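Local structure of putative permease protein, ABC transporter (Porphyromonas gingivalis, 3IS6) at residues D106-I112 / M159-W165. The protein is probably the permease subunit of an ABC transporter, acting in transport across the cell membrane, and is represented here by its MacB-like periplasmic core domain. Sequence-based numbering, arbitrary orientation.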
loop_
_atom_site.group_PDB
_atom_site.type_symbol
_atom_site.label_atom_id
_atom_site.label_comp_id
_atom_site.label_asym_id
_atom_site.label_seq_id
_atom_site.Cartn_x
_atom_site.Cartn_y
_atom_site.Cartn_z
ATOM N N ASP A 106 9.619 1.695 13.196
ATOM C CA ASP A 106 10.308 2.249 12.056
ATOM C C ASP A 106 9.991 1.428 10.834
ATOM O O ASP A 106 10.204 0.253 10.831
ATOM C CB ASP A 106 11.794 2.196 12.322
ATOM C CG ASP A 106 12.616 2.700 11.175
ATOM O OD1 ASP A 106 12.183 2.686 10.032
ATOM O OD2 ASP A 106 13.729 3.107 11.430
ATOM N N ASN A 107 9.524 2.073 9.789
ATOM C CA ASN A 107 9.059 1.403 8.604
ATOM C C ASN A 107 10.135 0.606 7.901
ATOM O O ASN A 107 9.837 -0.287 7.181
ATOM C CB ASN A 107 8.390 2.370 7.642
ATOM C CG ASN A 107 7.016 2.815 8.108
ATOM O OD1 ASN A 107 6.187 2.019 8.471
ATOM N ND2 ASN A 107 6.783 4.091 8.083
HETATM N N MSE A 108 11.389 0.904 8.141
HETATM C CA MSE A 108 12.461 0.214 7.447
HETATM C C MSE A 108 13.034 -0.969 8.226
HETATM O O MSE A 108 14.092 -1.441 7.933
HETATM C CB MSE A 108 13.568 1.161 6.997
HETATM C CG MSE A 108 13.130 2.268 6.086
HETATM SE SE MSE A 108 12.519 1.688 4.418
HETATM C CE MSE A 108 14.150 1.150 3.686
ATOM N N THR A 109 12.308 -1.421 9.227
ATOM C CA THR A 109 12.767 -2.491 10.061
ATOM C C THR A 109 11.696 -3.549 10.278
ATOM O O THR A 109 10.553 -3.265 10.198
ATOM C CB THR A 109 13.167 -1.993 11.419
ATOM O OG1 THR A 109 11.990 -1.610 12.108
ATOM C CG2 THR A 109 14.079 -0.833 11.318
ATOM N N CYS A 110 12.120 -4.762 10.554
ATOM C CA CYS A 110 11.240 -5.889 10.781
ATOM C C CYS A 110 11.623 -6.735 11.971
ATOM O O CYS A 110 12.702 -6.652 12.456
ATOM C CB CYS A 110 11.198 -6.777 9.559
ATOM S SG CYS A 110 12.598 -7.725 9.278
ATOM N N LEU A 111 10.699 -7.558 12.412
ATOM C CA LEU A 111 10.968 -8.574 13.382
ATOM C C LEU A 111 10.826 -9.899 12.683
ATOM O O LEU A 111 10.016 -10.040 11.817
ATOM C CB LEU A 111 10.005 -8.520 14.530
ATOM C CG LEU A 111 9.850 -7.211 15.256
ATOM C CD1 LEU A 111 8.719 -7.283 16.193
ATOM C CD2 LEU A 111 11.097 -6.943 15.991
ATOM N N ILE A 112 11.651 -10.840 13.085
ATOM C CA ILE A 112 11.722 -12.163 12.522
ATOM C C ILE A 112 11.547 -13.180 13.629
ATOM O O ILE A 112 11.997 -12.986 14.709
ATOM C CB ILE A 112 13.065 -12.347 11.876
ATOM C CG1 ILE A 112 13.203 -11.396 10.706
ATOM C CG2 ILE A 112 13.269 -13.710 11.467
ATOM C CD1 ILE A 112 12.481 -11.777 9.508
HETATM N N MSE A 159 7.547 -13.124 9.771
HETATM C CA MSE A 159 8.073 -11.778 9.805
HETATM C C MSE A 159 6.980 -10.784 10.135
HETATM O O MSE A 159 5.912 -10.884 9.639
HETATM C CB MSE A 159 8.707 -11.439 8.453
HETATM C CG MSE A 159 9.132 -9.993 8.217
HETATM SE SE MSE A 159 10.310 -9.736 6.643
HETATM C CE MSE A 159 9.002 -9.750 5.342
ATOM N N LEU A 160 7.297 -9.801 10.941
ATOM C CA LEU A 160 6.374 -8.761 11.280
ATOM C C LEU A 160 6.879 -7.415 10.783
ATOM O O LEU A 160 8.000 -7.089 10.985
ATOM C CB LEU A 160 6.160 -8.697 12.779
ATOM C CG LEU A 160 5.496 -9.849 13.516
ATOM C CD1 LEU A 160 5.640 -9.762 14.988
ATOM C CD2 LEU A 160 4.088 -9.970 13.122
ATOM N N LEU A 161 6.010 -6.654 10.148
ATOM C CA LEU A 161 6.314 -5.341 9.641
ATOM C C LEU A 161 5.314 -4.358 10.192
ATOM O O LEU A 161 4.246 -4.722 10.505
ATOM C CB LEU A 161 6.225 -5.325 8.140
ATOM C CG LEU A 161 7.338 -5.948 7.335
ATOM C CD1 LEU A 161 6.971 -6.068 5.921
ATOM C CD2 LEU A 161 8.571 -5.177 7.468
ATOM N N PRO A 162 5.660 -3.098 10.297
ATOM C CA PRO A 162 4.705 -2.152 10.829
ATOM C C PRO A 162 3.508 -1.950 9.925
ATOM O O PRO A 162 3.618 -1.910 8.737
ATOM C CB PRO A 162 5.516 -0.876 10.956
ATOM C CG PRO A 162 6.829 -1.258 10.872
ATOM C CD PRO A 162 6.920 -2.437 10.020
ATOM N N ILE A 163 2.365 -1.779 10.549
ATOM C CA ILE A 163 1.118 -1.593 9.868
ATOM C C ILE A 163 1.109 -0.323 9.054
ATOM O O ILE A 163 0.418 -0.221 8.104
ATOM C CB ILE A 163 -0.098 -1.693 10.783
ATOM C CG1 ILE A 163 -1.250 -2.269 10.002
ATOM C CG2 ILE A 163 -0.470 -0.401 11.347
ATOM C CD1 ILE A 163 -2.215 -2.889 10.799
ATOM N N THR A 164 1.996 0.588 9.409
ATOM C CA THR A 164 2.148 1.877 8.763
ATOM C C THR A 164 2.713 1.746 7.355
ATOM O O THR A 164 2.807 2.682 6.661
ATOM C CB THR A 164 2.979 2.867 9.580
ATOM O OG1 THR A 164 4.128 2.231 10.089
ATOM C CG2 THR A 164 2.198 3.387 10.705
ATOM N N TRP A 165 3.093 0.564 6.959
ATOM C CA TRP A 165 3.441 0.322 5.588
ATOM C C TRP A 165 2.234 0.565 4.723
ATOM O O TRP A 165 2.358 0.872 3.592
ATOM C CB TRP A 165 3.931 -1.087 5.371
ATOM C CG TRP A 165 5.363 -1.262 5.546
ATOM C CD1 TRP A 165 6.113 -0.778 6.530
ATOM C CD2 TRP A 165 6.223 -1.994 4.715
ATOM N NE1 TRP A 165 7.394 -1.149 6.377
ATOM C CE2 TRP A 165 7.487 -1.909 5.258
ATOM C CE3 TRP A 165 6.048 -2.721 3.557
ATOM C CZ2 TRP A 165 8.561 -2.500 4.688
ATOM C CZ3 TRP A 165 7.121 -3.302 2.991
ATOM C CH2 TRP A 165 8.358 -3.198 3.556
#
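Antiparallel strands 109-112 and 159-162 pair inside the mixed sheet of the MacB-like periplasmic core, with L111 and L160 as their hydrogen-bonded pair. L111 N gives to L160 O at 3.1 Å, and L160 N returns a bond to L111 O at 2.9 Å. The two leucines put their side chains on one face of the sheet, where their CD1 methyls meet and F146 lies against both. On the face carrying I112 and M159, the selenomethionine starts out anti to its own nitrogen (chi1 171°), runs extended past I112 CD1 to bring SE 4.0 Å from C110 SG, and only then bends, at chi3. Next along, L161 CD2 packs on C110 CB at 3.7 Å.

Beyond the bridges the strands part, and the bonds across the contact use side chains, one of them with the main-chain O of N107. N107, within the type I turn D106-T109, is gripped twice by the 3-10 segment 163-165. Its carbonyl O takes the indole N-H of W165 (NE1 to O 2.7 Å), in the carbonyl plane on a lone pair and close to the ring plane. Its amide, turned 68° from the indole, receives T164 OG1 on OD1 at 2.6 Å. The turn is braced by D106: its O accepts from both N and OG1 of T109, while OD1 takes M108 N in an Asx turn. P162 packs against the turn, its CG 3.7 Å from D106 O. N107 and W165 also pack against the C-terminal region of the second subunit. Altogether this is an antiparallel strand pair whose lead-in type I turn is bonded to the 3-10 segment following the partner strand, flanked by 140-146, parallel to 109-113, and by 74-83, parallel to 159-162.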